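Long-range contacts in glycosylation Associate Protein 1 (Streptococcus agalactiae serotype V, PDB 6OYC), which probably works in the glycosylation and secretion of adhesins, as the GT-B-clan member of the Gap123 complex of the accessory Sec system: residues G310-V315 / T485-S490; E319-V324 / N419-V424; K350-S355 / R405-H410; V424-D429 / G446-N451; P434-Q439 / T455-H460. One frame throughout, in Å; residues are numbered along the deposited sequence.

Contact 1. Residues G310-V315 / T485-S490; sequences GKSNQV and TNWNRS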
# COMPACT_ATOMS: atom_id res chain seq x y z
N GLY A 310 20.30 -7.26 7.21
CA GLY A 310 21.30 -7.95 8.01
C GLY A 310 21.50 -7.46 9.43
O GLY A 310 22.44 -7.92 10.09
N LYS A 311 20.65 -6.57 9.93
CA LYS A 311 20.86 -6.07 11.29
C LYS A 311 20.70 -7.14 12.36
O LYS A 311 21.13 -6.92 13.49
CB LYS A 311 19.92 -4.90 11.58
CG LYS A 311 20.43 -3.56 11.05
CD LYS A 311 20.14 -2.43 12.03
CE LYS A 311 19.87 -1.14 11.27
NZ LYS A 311 18.79 -0.31 11.90
N SER A 312 20.11 -8.29 12.04
CA SER A 312 19.99 -9.35 13.04
C SER A 312 21.34 -9.94 13.44
O SER A 312 21.39 -10.75 14.37
CB SER A 312 19.07 -10.47 12.56
OG SER A 312 19.72 -11.30 11.62
N ASN A 313 22.43 -9.58 12.75
CA ASN A 313 23.76 -10.01 13.16
C ASN A 313 24.18 -9.39 14.49
O ASN A 313 25.13 -9.88 15.11
CB ASN A 313 24.79 -9.68 12.07
CG ASN A 313 24.82 -10.72 10.96
OD1 ASN A 313 24.26 -11.80 11.09
ND2 ASN A 313 25.47 -10.39 9.86
N GLN A 314 23.47 -8.34 14.94
CA GLN A 314 23.85 -7.52 16.08
C GLN A 314 23.02 -7.82 17.33
O GLN A 314 23.05 -7.03 18.29
CB GLN A 314 23.73 -6.04 15.71
CG GLN A 314 24.40 -5.67 14.37
CD GLN A 314 23.97 -4.32 13.82
OE1 GLN A 314 23.22 -3.57 14.45
NE2 GLN A 314 24.45 -4.00 12.61
N VAL A 315 22.28 -8.92 17.36
CA VAL A 315 21.49 -9.28 18.54
C VAL A 315 21.75 -10.74 18.88
O VAL A 315 22.01 -11.56 18.00
CB VAL A 315 19.98 -9.03 18.34
CG1 VAL A 315 19.71 -7.53 18.27
CG2 VAL A 315 19.48 -9.73 17.09
N THR A 485 26.33 -20.43 8.37
CA THR A 485 26.73 -20.36 6.97
C THR A 485 25.52 -20.27 6.04
O THR A 485 25.58 -19.61 4.99
CB THR A 485 27.61 -21.58 6.63
OG1 THR A 485 28.41 -21.30 5.48
CG2 THR A 485 26.78 -22.82 6.36
N ASN A 486 24.40 -20.89 6.42
CA ASN A 486 23.22 -20.86 5.58
C ASN A 486 22.57 -19.48 5.60
O ASN A 486 22.13 -18.97 4.56
CB ASN A 486 22.23 -21.92 6.04
CG ASN A 486 22.81 -23.32 5.98
OD1 ASN A 486 23.51 -23.67 5.03
ND2 ASN A 486 22.52 -24.13 7.00
N TRP A 487 22.54 -18.85 6.77
CA TRP A 487 21.96 -17.52 6.88
C TRP A 487 22.74 -16.50 6.08
O TRP A 487 22.16 -15.67 5.37
CB TRP A 487 21.89 -17.12 8.35
CG TRP A 487 20.96 -15.99 8.59
CD1 TRP A 487 19.62 -16.06 8.86
CD2 TRP A 487 21.30 -14.60 8.58
NE1 TRP A 487 19.11 -14.79 9.01
CE2 TRP A 487 20.12 -13.88 8.85
CE3 TRP A 487 22.49 -13.89 8.37
CZ2 TRP A 487 20.09 -12.50 8.91
CZ3 TRP A 487 22.46 -12.52 8.44
CH2 TRP A 487 21.28 -11.83 8.71
N ASN A 488 24.07 -16.55 6.15
CA ASN A 488 24.85 -15.58 5.38
C ASN A 488 24.74 -15.83 3.89
O ASN A 488 24.84 -14.89 3.10
CB ASN A 488 26.31 -15.59 5.81
CG ASN A 488 26.48 -15.19 7.25
OD1 ASN A 488 25.90 -14.21 7.71
ND2 ASN A 488 27.28 -15.96 7.98
N ARG A 489 24.54 -17.08 3.48
CA ARG A 489 24.29 -17.33 2.06
C ARG A 489 23.05 -16.56 1.60
O ARG A 489 23.01 -16.08 0.46
CB ARG A 489 24.13 -18.83 1.79
CG ARG A 489 23.73 -19.16 0.36
CD ARG A 489 24.21 -20.53 -0.09
NE ARG A 489 23.35 -21.58 0.44
CZ ARG A 489 23.64 -22.31 1.52
NH1 ARG A 489 24.79 -22.11 2.17
NH2 ARG A 489 22.80 -23.24 1.94
N SER A 490 22.07 -16.42 2.49
CA SER A 490 20.81 -15.77 2.14
C SER A 490 20.99 -14.26 2.06
O SER A 490 20.51 -13.62 1.10
CB SER A 490 19.73 -16.14 3.16
OG SER A 490 18.55 -15.40 2.92
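Trp487 reaches out from helix 484-502 and brings the six-membered end of its indole up to the short 3-10 turn 311-313, at Ser312 and Asn313. CG of Trp487 stands anti to the backbone N (chi1 -163°), and the far ring atoms CZ2, CZ3 and CH2 do the touching. Ser312 OG comes in obliquely and very near, 3.0 Å from Trp487 CZ2. Asn313 also slants across the ring, its amide plane turned 56° from the indole; its OD1 sits 3.3 Å from Trp487 CZ3. Gly310 CA meets the rim close to the ring plane, 3.9 Å from Trp487 CH2. No hydrogen bond joins the two segments directly. Their polar atoms are tied together through Arg425 instead: its NH1 bonds to both Ser312 OG and Asn313 OD1, its guanidinium forms a cation-pi pair with Trp487, and its carbonyl oxygen takes the indole NE1. The two oxygens beside the aromatic ring are thus held by a positive charge, which would probably make their closeness to the indole carbons easier to bear.

Contact 2. Residues E319-V324 / N419-V424; sequences EIYFVV and NRLEYV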
# COMPACT_ATOMS: atom_id res chain seq x y z
N GLU A 319 15.18 -14.15 16.44
CA GLU A 319 13.76 -13.86 16.45
C GLU A 319 13.10 -14.38 15.18
O GLU A 319 13.50 -14.02 14.06
CB GLU A 319 13.50 -12.37 16.62
CG GLU A 319 12.05 -12.05 16.96
CD GLU A 319 11.71 -10.58 16.78
OE1 GLU A 319 10.49 -10.26 16.73
OE2 GLU A 319 12.64 -9.75 16.71
N ILE A 320 12.09 -15.23 15.36
CA ILE A 320 11.29 -15.78 14.27
C ILE A 320 10.02 -14.96 14.13
O ILE A 320 9.29 -14.75 15.11
CB ILE A 320 10.95 -17.26 14.51
CG1 ILE A 320 12.23 -18.10 14.67
CG2 ILE A 320 10.07 -17.82 13.38
CD1 ILE A 320 11.97 -19.58 14.74
N TYR A 321 9.75 -14.51 12.91
CA TYR A 321 8.56 -13.73 12.55
C TYR A 321 7.57 -14.68 11.87
O TYR A 321 7.77 -15.04 10.71
CB TYR A 321 8.99 -12.59 11.63
CG TYR A 321 7.97 -11.55 11.19
CD1 TYR A 321 7.15 -11.78 10.07
CD2 TYR A 321 7.89 -10.31 11.81
CE1 TYR A 321 6.24 -10.81 9.65
CE2 TYR A 321 6.99 -9.34 11.38
CZ TYR A 321 6.16 -9.60 10.30
OH TYR A 321 5.26 -8.65 9.87
N PHE A 322 6.51 -15.08 12.58
CA PHE A 322 5.66 -16.21 12.19
C PHE A 322 4.26 -15.74 11.84
O PHE A 322 3.46 -15.41 12.73
CB PHE A 322 5.62 -17.26 13.30
CG PHE A 322 5.11 -18.62 12.87
CD1 PHE A 322 3.80 -18.79 12.43
CD2 PHE A 322 5.92 -19.74 12.95
CE1 PHE A 322 3.32 -20.06 12.07
CE2 PHE A 322 5.45 -21.02 12.59
CZ PHE A 322 4.15 -21.16 12.14
N VAL A 323 3.94 -15.74 10.55
CA VAL A 323 2.63 -15.29 10.08
C VAL A 323 1.61 -16.38 10.35
O VAL A 323 1.78 -17.52 9.92
CB VAL A 323 2.68 -14.93 8.58
CG1 VAL A 323 1.26 -14.59 8.04
CG2 VAL A 323 3.64 -13.77 8.34
N VAL A 324 0.53 -16.03 11.07
CA VAL A 324 -0.49 -17.03 11.42
C VAL A 324 -1.76 -16.94 10.57
O VAL A 324 -2.58 -17.87 10.62
CB VAL A 324 -0.84 -16.95 12.92
CG1 VAL A 324 0.41 -17.22 13.77
CG2 VAL A 324 -1.46 -15.58 13.27
N ASN A 419 9.73 -1.96 10.83
CA ASN A 419 10.38 -1.86 12.13
C ASN A 419 10.46 -3.23 12.80
O ASN A 419 11.50 -3.59 13.36
CB ASN A 419 9.66 -0.86 13.01
CG ASN A 419 10.14 0.55 12.77
OD1 ASN A 419 11.08 1.02 13.41
ND2 ASN A 419 9.53 1.22 11.80
N ARG A 420 9.40 -4.03 12.68
CA ARG A 420 9.39 -5.31 13.38
C ARG A 420 10.41 -6.27 12.77
O ARG A 420 10.96 -7.12 13.49
CB ARG A 420 7.95 -5.87 13.40
CG ARG A 420 7.67 -6.85 14.60
CD ARG A 420 7.60 -6.09 15.98
NE ARG A 420 7.07 -6.84 17.13
CZ ARG A 420 7.57 -7.97 17.66
NH1 ARG A 420 8.66 -8.55 17.16
NH2 ARG A 420 6.97 -8.53 18.71
N LEU A 421 10.76 -6.12 11.49
CA LEU A 421 11.68 -7.01 10.82
C LEU A 421 13.14 -6.58 10.95
O LEU A 421 14.02 -7.30 10.47
CB LEU A 421 11.33 -7.10 9.33
CG LEU A 421 10.09 -7.96 9.05
CD1 LEU A 421 9.66 -7.81 7.58
CD2 LEU A 421 10.36 -9.41 9.40
N GLU A 422 13.40 -5.44 11.59
CA GLU A 422 14.75 -4.88 11.62
C GLU A 422 15.77 -5.91 12.11
O GLU A 422 16.81 -6.11 11.49
CB GLU A 422 14.78 -3.65 12.52
CG GLU A 422 16.03 -2.80 12.35
CD GLU A 422 16.11 -1.66 13.34
OE1 GLU A 422 15.18 -1.54 14.18
OE2 GLU A 422 17.10 -0.89 13.28
N TYR A 423 15.47 -6.57 13.22
CA TYR A 423 16.41 -7.49 13.84
C TYR A 423 15.96 -8.95 13.71
O TYR A 423 16.49 -9.81 14.42
CB TYR A 423 16.62 -7.12 15.32
CG TYR A 423 17.25 -5.74 15.50
CD1 TYR A 423 18.61 -5.53 15.26
CD2 TYR A 423 16.48 -4.65 15.91
CE1 TYR A 423 19.19 -4.28 15.41
CE2 TYR A 423 17.05 -3.39 16.07
CZ TYR A 423 18.40 -3.21 15.82
OH TYR A 423 18.96 -1.96 15.97
N VAL A 424 15.03 -9.25 12.80
CA VAL A 424 14.48 -10.59 12.73
C VAL A 424 15.45 -11.51 12.01
O VAL A 424 16.14 -11.12 11.06
CB VAL A 424 13.09 -10.58 12.06
CG1 VAL A 424 12.72 -11.95 11.48
CG2 VAL A 424 12.03 -10.18 13.08
O HOH W 1 16.70 -11.87 15.88
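Glu319 and Arg420 form a salt bridge, Glu319 OE1 to Arg420 NH1, modelled at a very short 2.5 Å whose exact value is doubtful. OE1 lies at the guanidinium edge, the carboxylate plane turned 48° from it, and the poorly aimed N-H makes the hydrogen bond weak. Arg420 bends at chi2 (71°), which turns CD aside on the chain's way to Glu319. OE1 of Glu319 has a second, hydrogen-bonded partner in the Thr352 hydroxyl. A water accepts from Glu319 N at 2.8 Å and donates to Tyr423 O at 2.5 Å. Within the type I turn, Val424 N bonds back to Leu421 O. Beside these polar groups Leu421 puts CD2 over one face of Tyr321, 3.7 Å from the ring centroid, in a CH-pi contact offset toward the rim, while Val424 CG1 packs 3.8 Å from Tyr321 CB. Tyr321 OH is hydrogen-bonded to Tyr356 OH. The turn at 421-424 comes off helix 414-420 and leads into strand 426-428, which pairs with one edge of strand 318-323; strand 349-354 takes the other edge.

Contact 3. Residues K350-S355 / R405-H410; sequences KVTFVS and RLSFTH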
# COMPACT_ATOMS: atom_id res chain seq x y z
N LYS A 350 13.24 -16.91 19.77
CA LYS A 350 11.99 -16.31 20.20
C LYS A 350 11.05 -16.28 19.00
O LYS A 350 11.49 -16.19 17.86
CB LYS A 350 12.22 -14.91 20.75
CG LYS A 350 13.26 -14.87 21.87
CD LYS A 350 13.31 -13.51 22.55
CE LYS A 350 14.23 -13.52 23.77
NZ LYS A 350 14.37 -12.15 24.35
N VAL A 351 9.74 -16.36 19.26
CA VAL A 351 8.76 -16.39 18.18
C VAL A 351 7.81 -15.21 18.35
O VAL A 351 7.16 -15.06 19.39
CB VAL A 351 7.99 -17.72 18.12
CG1 VAL A 351 6.93 -17.67 16.99
CG2 VAL A 351 8.95 -18.89 17.91
N THR A 352 7.72 -14.38 17.32
CA THR A 352 6.67 -13.36 17.23
C THR A 352 5.60 -13.85 16.26
O THR A 352 5.85 -13.94 15.05
CB THR A 352 7.22 -12.02 16.75
OG1 THR A 352 8.29 -11.61 17.61
CG2 THR A 352 6.11 -10.98 16.75
N PHE A 353 4.41 -14.13 16.79
CA PHE A 353 3.26 -14.43 15.96
C PHE A 353 2.67 -13.15 15.37
O PHE A 353 2.44 -12.17 16.09
CB PHE A 353 2.20 -15.18 16.76
CG PHE A 353 2.66 -16.51 17.25
CD1 PHE A 353 2.98 -17.52 16.35
CD2 PHE A 353 2.82 -16.74 18.62
CE1 PHE A 353 3.43 -18.75 16.81
CE2 PHE A 353 3.27 -17.96 19.08
CZ PHE A 353 3.57 -18.97 18.19
N VAL A 354 2.43 -13.18 14.07
CA VAL A 354 2.07 -11.99 13.31
C VAL A 354 0.72 -12.24 12.66
O VAL A 354 0.54 -13.22 11.93
CB VAL A 354 3.14 -11.66 12.26
CG1 VAL A 354 2.74 -10.44 11.39
CG2 VAL A 354 4.47 -11.45 12.97
N SER A 355 -0.24 -11.36 12.93
CA SER A 355 -1.55 -11.38 12.29
C SER A 355 -1.75 -10.06 11.56
O SER A 355 -1.67 -8.99 12.18
CB SER A 355 -2.67 -11.62 13.30
OG SER A 355 -3.93 -11.35 12.72
N ARG A 405 9.09 -16.37 25.74
CA ARG A 405 9.71 -16.17 24.44
C ARG A 405 8.69 -16.18 23.30
O ARG A 405 9.07 -16.30 22.13
CB ARG A 405 10.78 -17.24 24.20
CG ARG A 405 11.53 -17.60 25.47
CD ARG A 405 13.03 -17.61 25.28
NE ARG A 405 13.46 -18.60 24.29
CZ ARG A 405 13.63 -19.90 24.54
NH1 ARG A 405 13.39 -20.39 25.75
NH2 ARG A 405 14.03 -20.71 23.56
N LEU A 406 7.40 -16.07 23.62
CA LEU A 406 6.34 -15.95 22.63
C LEU A 406 5.68 -14.59 22.74
O LEU A 406 5.41 -14.11 23.86
CB LEU A 406 5.27 -17.03 22.82
CG LEU A 406 5.71 -18.48 22.74
CD1 LEU A 406 4.49 -19.40 22.90
CD2 LEU A 406 6.42 -18.70 21.43
N SER A 407 5.37 -13.99 21.60
CA SER A 407 4.53 -12.80 21.58
C SER A 407 3.61 -12.85 20.37
O SER A 407 3.77 -13.66 19.45
CB SER A 407 5.35 -11.50 21.58
OG SER A 407 6.32 -11.50 20.55
N PHE A 408 2.62 -11.96 20.40
CA PHE A 408 1.63 -11.84 19.35
C PHE A 408 1.53 -10.36 19.00
O PHE A 408 1.36 -9.52 19.88
CB PHE A 408 0.28 -12.38 19.82
CG PHE A 408 -0.81 -12.29 18.80
CD1 PHE A 408 -1.60 -11.14 18.69
CD2 PHE A 408 -1.07 -13.35 17.94
CE1 PHE A 408 -2.61 -11.06 17.74
CE2 PHE A 408 -2.08 -13.28 17.00
CZ PHE A 408 -2.85 -12.14 16.90
N THR A 409 1.66 -10.04 17.71
CA THR A 409 1.57 -8.65 17.29
C THR A 409 0.74 -8.55 16.02
O THR A 409 0.62 -9.49 15.23
CB THR A 409 2.96 -8.02 17.05
OG1 THR A 409 2.79 -6.63 16.80
CG2 THR A 409 3.63 -8.61 15.84
N HIS A 410 0.18 -7.35 15.82
CA HIS A 410 -0.64 -7.02 14.65
C HIS A 410 -0.12 -5.72 14.05
O HIS A 410 -0.57 -4.63 14.42
CB HIS A 410 -2.11 -6.89 15.03
CG HIS A 410 -2.95 -6.27 13.96
ND1 HIS A 410 -2.99 -6.74 12.67
CD2 HIS A 410 -3.77 -5.19 13.99
CE1 HIS A 410 -3.79 -5.99 11.95
NE2 HIS A 410 -4.28 -5.04 12.73
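The Phe353 ring has Val351 CG1 of its own strand over one face, 3.6 Å above the plane and offset toward the rim, while Leu406 CD2 of the partner strand approaches obliquely, 4.0 Å from Phe353 CE2. The two strands, 350-354 and 406-409, form a parallel pair at the margin of a six-stranded sheet with helices packed on it, consistent with a Rossmann-like domain of the GT-B clan. With CG anti to the backbone N (chi1 180°), the Phe408 ring starts out beside Phe353 CB; it is met obliquely by that atom and by Ser355 CB, the latter 3.6 Å from Phe408 CZ, and Tyr367 of helix 360-375 stacks with it edge-to-face. Helices 329-344 and 360-375 cover this side of the two strands, where Val351, Phe353, Leu406 and Phe408 project.

The strands run in register, zipped by a regular parallel ladder: Val351 N and Phe353 N donate to Arg405 O and Ser407 O, Ser407 N and Thr409 N answer to Val351 O and Phe353 O, and Ser355 N bonds to Thr409 O. On the reverse side the methyls of Thr352 and Thr409 touch, CG2 to CG2 at 3.5 Å. Just beyond the last rung His410 turns its ring edge to the chain: ND1 donates to Ser355 O at 2.7 Å, the oxygen lying in the imidazole plane and the donor tilted 29° from the carbonyl plane.

Contact 4. Residues V424-D429 / G446-N451; sequences VRLIID and GIPQIN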
# COMPACT_ATOMS: atom_id res chain seq x y z
N VAL A 424 15.03 -9.25 12.80
CA VAL A 424 14.48 -10.59 12.73
C VAL A 424 15.45 -11.51 12.01
O VAL A 424 16.14 -11.12 11.06
CB VAL A 424 13.09 -10.58 12.06
CG1 VAL A 424 12.72 -11.95 11.48
CG2 VAL A 424 12.03 -10.18 13.08
N ARG A 425 15.54 -12.74 12.49
CA ARG A 425 16.43 -13.73 11.90
C ARG A 425 15.73 -14.56 10.82
O ARG A 425 16.34 -14.88 9.79
CB ARG A 425 16.97 -14.65 13.01
CG ARG A 425 18.21 -15.41 12.63
CD ARG A 425 19.38 -14.48 12.38
NE ARG A 425 20.62 -15.24 12.22
CZ ARG A 425 21.77 -14.72 11.80
NH1 ARG A 425 21.85 -13.43 11.49
NH2 ARG A 425 22.84 -15.50 11.69
N LEU A 426 14.46 -14.90 11.04
CA LEU A 426 13.79 -15.88 10.20
C LEU A 426 12.33 -15.50 10.02
O LEU A 426 11.65 -15.16 11.00
CB LEU A 426 13.91 -17.28 10.81
CG LEU A 426 13.37 -18.47 10.02
CD1 LEU A 426 14.09 -18.61 8.68
CD2 LEU A 426 13.48 -19.76 10.84
N ILE A 427 11.85 -15.57 8.77
CA ILE A 427 10.45 -15.35 8.42
C ILE A 427 9.80 -16.71 8.17
O ILE A 427 10.32 -17.52 7.40
CB ILE A 427 10.34 -14.44 7.18
CG1 ILE A 427 10.55 -12.97 7.56
CG2 ILE A 427 8.98 -14.61 6.49
CD1 ILE A 427 10.80 -12.07 6.33
N ILE A 428 8.67 -16.96 8.82
CA ILE A 428 7.90 -18.18 8.56
C ILE A 428 6.48 -17.80 8.13
O ILE A 428 5.72 -17.18 8.89
CB ILE A 428 7.86 -19.12 9.77
CG1 ILE A 428 9.26 -19.66 10.08
CG2 ILE A 428 6.97 -20.32 9.44
CD1 ILE A 428 9.28 -20.71 11.19
N ASP A 429 6.12 -18.20 6.92
CA ASP A 429 4.75 -18.06 6.43
C ASP A 429 4.45 -19.35 5.67
O ASP A 429 4.91 -19.53 4.53
CB ASP A 429 4.61 -16.83 5.55
CG ASP A 429 3.16 -16.47 5.28
OD1 ASP A 429 2.27 -17.32 5.55
OD2 ASP A 429 2.92 -15.33 4.80
N GLY A 446 17.03 -9.66 3.00
CA GLY A 446 17.87 -10.83 3.12
C GLY A 446 17.40 -11.83 4.14
O GLY A 446 17.99 -12.92 4.21
N ILE A 447 16.40 -11.51 4.95
CA ILE A 447 15.89 -12.47 5.93
C ILE A 447 15.37 -13.70 5.19
O ILE A 447 14.57 -13.56 4.23
CB ILE A 447 14.79 -11.84 6.79
CG1 ILE A 447 15.32 -10.58 7.50
CG2 ILE A 447 14.23 -12.85 7.80
CD1 ILE A 447 14.30 -9.92 8.43
N PRO A 448 15.80 -14.91 5.55
CA PRO A 448 15.34 -16.10 4.84
C PRO A 448 13.91 -16.47 5.21
O PRO A 448 13.45 -16.23 6.34
CB PRO A 448 16.34 -17.18 5.30
CG PRO A 448 16.71 -16.76 6.72
CD PRO A 448 16.72 -15.22 6.67
N GLN A 449 13.20 -17.07 4.26
CA GLN A 449 11.78 -17.36 4.42
C GLN A 449 11.49 -18.85 4.35
O GLN A 449 11.97 -19.54 3.45
CB GLN A 449 10.95 -16.68 3.33
CG GLN A 449 11.11 -15.20 3.27
CD GLN A 449 10.56 -14.65 1.98
OE1 GLN A 449 9.35 -14.67 1.74
NE2 GLN A 449 11.45 -14.18 1.12
N ILE A 450 10.64 -19.34 5.24
CA ILE A 450 10.19 -20.73 5.19
C ILE A 450 8.74 -20.75 4.69
O ILE A 450 7.85 -20.18 5.33
CB ILE A 450 10.30 -21.43 6.55
CG1 ILE A 450 11.75 -21.51 7.02
CG2 ILE A 450 9.68 -22.83 6.46
CD1 ILE A 450 11.92 -22.12 8.40
N ASN A 451 8.52 -21.42 3.56
CA ASN A 451 7.21 -21.58 2.95
C ASN A 451 6.91 -23.08 2.79
O ASN A 451 7.80 -23.92 2.88
CB ASN A 451 7.15 -20.87 1.58
CG ASN A 451 7.64 -19.42 1.63
OD1 ASN A 451 8.51 -19.02 0.88
ND2 ASN A 451 7.07 -18.63 2.55
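Ile427 and Gln449 lie side by side on the two neighbouring strands of a beta-alpha-beta unit (strand 426-428, helix 436-445, strand 449-451), whose two strands run parallel, 21° apart. Ile427 is held on both polar atoms: its N donates to Pro448 O at 3.0 Å and its O accepts from Ile450 N at 2.8 Å. Asp429 N carries the ladder on to Ile450 O. Next to the last of these bonds a side chain adds another: Asn451 ND2 donates to Asp429 O at 3.1 Å, nearly straight (173°), in the carbonyl plane and on a lone pair. Asn451 CG stands anti to the carbonyl carbon (chi1 -50°), which starts the amide on its way to Asp429 O.

Ile447, ahead of its strand, crosses Ile427 at about a right angle, CG2 to CG1 at 3.7 Å, and its CD1 reaches Val424 CB at 3.9 Å. Pro448 sets CD 3.2 Å from Arg425 O. On the other side of the sheet, Leu426 CD2 and Ile450 CD1 meet at 3.7 Å, and Ile428 CG1 packs on the same methyl of Ile450. Ile428 and Ile450 pack against helix 473-481, while Gln449 faces Gln439 of helix 436-445 and Val458 of the loop after its strand; strand 318-323 borders strand 426-428 on its far edge.

Contact 5. Residues P434-Q439 / T455-H460; sequences PDLYTQ and TEFVEH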
# COMPACT_ATOMS: atom_id res chain seq x y z
N PRO A 434 0.90 -17.21 0.97
CA PRO A 434 1.70 -16.36 1.86
C PRO A 434 1.50 -14.89 1.53
O PRO A 434 1.23 -14.51 0.39
CB PRO A 434 3.15 -16.82 1.61
CG PRO A 434 3.11 -17.67 0.42
CD PRO A 434 1.72 -18.22 0.29
N ASP A 435 1.60 -14.07 2.58
CA ASP A 435 1.44 -12.63 2.44
C ASP A 435 2.47 -12.04 1.47
O ASP A 435 3.68 -12.29 1.59
CB ASP A 435 1.54 -11.97 3.82
CG ASP A 435 1.40 -10.46 3.75
OD1 ASP A 435 0.29 -9.98 3.49
OD2 ASP A 435 2.41 -9.74 3.94
N LEU A 436 1.98 -11.27 0.50
CA LEU A 436 2.84 -10.74 -0.55
C LEU A 436 3.86 -9.75 0.01
O LEU A 436 5.06 -9.85 -0.29
CB LEU A 436 2.00 -10.08 -1.64
CG LEU A 436 2.84 -9.32 -2.69
CD1 LEU A 436 3.68 -10.34 -3.46
CD2 LEU A 436 1.99 -8.47 -3.65
N TYR A 437 3.39 -8.78 0.80
CA TYR A 437 4.32 -7.76 1.27
C TYR A 437 5.42 -8.38 2.13
O TYR A 437 6.58 -7.97 2.05
CB TYR A 437 3.60 -6.65 2.05
CG TYR A 437 4.62 -5.60 2.41
CD1 TYR A 437 5.17 -4.78 1.43
CD2 TYR A 437 5.12 -5.49 3.70
CE1 TYR A 437 6.16 -3.84 1.74
CE2 TYR A 437 6.11 -4.53 4.02
CZ TYR A 437 6.63 -3.72 3.03
OH TYR A 437 7.61 -2.79 3.31
N THR A 438 5.07 -9.39 2.94
CA THR A 438 6.07 -10.09 3.74
C THR A 438 7.12 -10.75 2.85
O THR A 438 8.31 -10.72 3.18
CB THR A 438 5.37 -11.14 4.62
OG1 THR A 438 4.44 -10.48 5.48
CG2 THR A 438 6.38 -11.89 5.49
N GLN A 439 6.70 -11.35 1.73
CA GLN A 439 7.67 -11.92 0.79
C GLN A 439 8.60 -10.84 0.24
O GLN A 439 9.82 -11.03 0.18
CB GLN A 439 6.95 -12.63 -0.35
CG GLN A 439 6.15 -13.83 0.07
CD GLN A 439 5.47 -14.48 -1.10
OE1 GLN A 439 4.52 -13.92 -1.68
NE2 GLN A 439 5.95 -15.65 -1.48
N THR A 455 7.44 -20.31 -4.69
CA THR A 455 7.10 -18.94 -5.02
C THR A 455 8.23 -18.40 -5.87
O THR A 455 9.33 -18.95 -5.89
CB THR A 455 6.93 -18.07 -3.76
OG1 THR A 455 8.20 -17.91 -3.10
CG2 THR A 455 5.94 -18.71 -2.77
N GLU A 456 7.96 -17.32 -6.58
CA GLU A 456 9.07 -16.70 -7.29
C GLU A 456 10.04 -15.98 -6.36
O GLU A 456 11.10 -15.55 -6.81
CB GLU A 456 8.52 -15.74 -8.35
CG GLU A 456 7.52 -16.36 -9.30
CD GLU A 456 7.40 -15.56 -10.59
OE1 GLU A 456 7.94 -14.43 -10.62
OE2 GLU A 456 6.76 -16.06 -11.55
N PHE A 457 9.70 -15.85 -5.08
CA PHE A 457 10.51 -15.06 -4.15
C PHE A 457 11.63 -15.85 -3.50
O PHE A 457 12.60 -15.23 -3.03
CB PHE A 457 9.62 -14.48 -3.04
CG PHE A 457 8.75 -13.38 -3.51
CD1 PHE A 457 9.20 -12.06 -3.48
CD2 PHE A 457 7.49 -13.66 -4.03
CE1 PHE A 457 8.40 -11.04 -3.93
CE2 PHE A 457 6.69 -12.64 -4.48
CZ PHE A 457 7.14 -11.33 -4.43
N VAL A 458 11.52 -17.16 -3.42
CA VAL A 458 12.43 -17.98 -2.63
C VAL A 458 13.04 -19.03 -3.54
O VAL A 458 12.31 -19.72 -4.26
CB VAL A 458 11.72 -18.64 -1.43
CG1 VAL A 458 12.61 -19.70 -0.81
CG2 VAL A 458 11.31 -17.59 -0.41
N GLU A 459 14.36 -19.13 -3.52
CA GLU A 459 15.07 -20.28 -4.06
C GLU A 459 15.44 -21.18 -2.89
O GLU A 459 16.12 -20.73 -1.96
CB GLU A 459 16.31 -19.85 -4.85
CG GLU A 459 16.01 -19.29 -6.24
CD GLU A 459 17.26 -19.07 -7.06
OE1 GLU A 459 17.86 -20.06 -7.53
OE2 GLU A 459 17.66 -17.90 -7.23
N HIS A 460 14.96 -22.42 -2.92
CA HIS A 460 15.20 -23.38 -1.84
C HIS A 460 16.68 -23.44 -1.49
O HIS A 460 17.54 -23.48 -2.37
CB HIS A 460 14.70 -24.75 -2.28
CG HIS A 460 14.78 -25.80 -1.22
ND1 HIS A 460 14.18 -25.66 0.02
CD2 HIS A 460 15.37 -27.02 -1.21
CE1 HIS A 460 14.40 -26.75 0.74
NE2 HIS A 460 15.12 -27.58 0.02
O HOH W 2 8.11 -16.56 -0.28
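At the start of helix 436-445, the connecting helix of a beta-alpha-beta unit, Gln439 and Leu436 receive the Phe457 ring from the loop that follows strand 449-451. Gln439 crosses the ring at about a right angle, its CB 3.8 Å from the Phe457 centroid and over the centre of one face, a CH-pi contact. The Gln439 chain is extended beyond CG (chi2 180°), which carries CD past the Phe457 ring toward Thr455. Leu436 CD1 touches Phe457 CZ obliquely at 3.7 Å. The Gln439 amide meets Thr455 tip to tip, NE2 3.3 Å from Thr455 CG2, and one water accepts from both Gln439 NE2 (2.6 Å) and Thr455 OG1. That hydroxyl also accepts from Phe457 N. In the same loop Glu456 bonds to the backbone N atoms of Leu283 and Asp284, at the start of helix 283-292. Both segments thus carry a local cap or turn: Asp435 is the helix N-cap, OD2 gripped by Thr438 N and OG1 from opposite faces of the carboxylate, and Thr455 to Phe457 make an ST turn.

All five contacts lie in the half of the chain built on the six-stranded parallel sheet, ordered 406-409, 349-354, 318-323, 426-428, 449-451, 464-466. Contact 3 pairs the first two strands and contact 4 the fourth and fifth. Contact 2 falls between them, its centre about 8 Å from each, and shares Val424 with contact 4. Contact 5 packs the crossover helix of contact 4 against the following loop, their centres about 9 Å apart. Along the chain, contact 3 falls within the span of contact 2, contact 4 follows contact 2, contacts 4 and 5 alternate, and contact 1 encloses them all. Together they tie distant segments into one compact Rossmann-like unit, consistent with a GT-B relative.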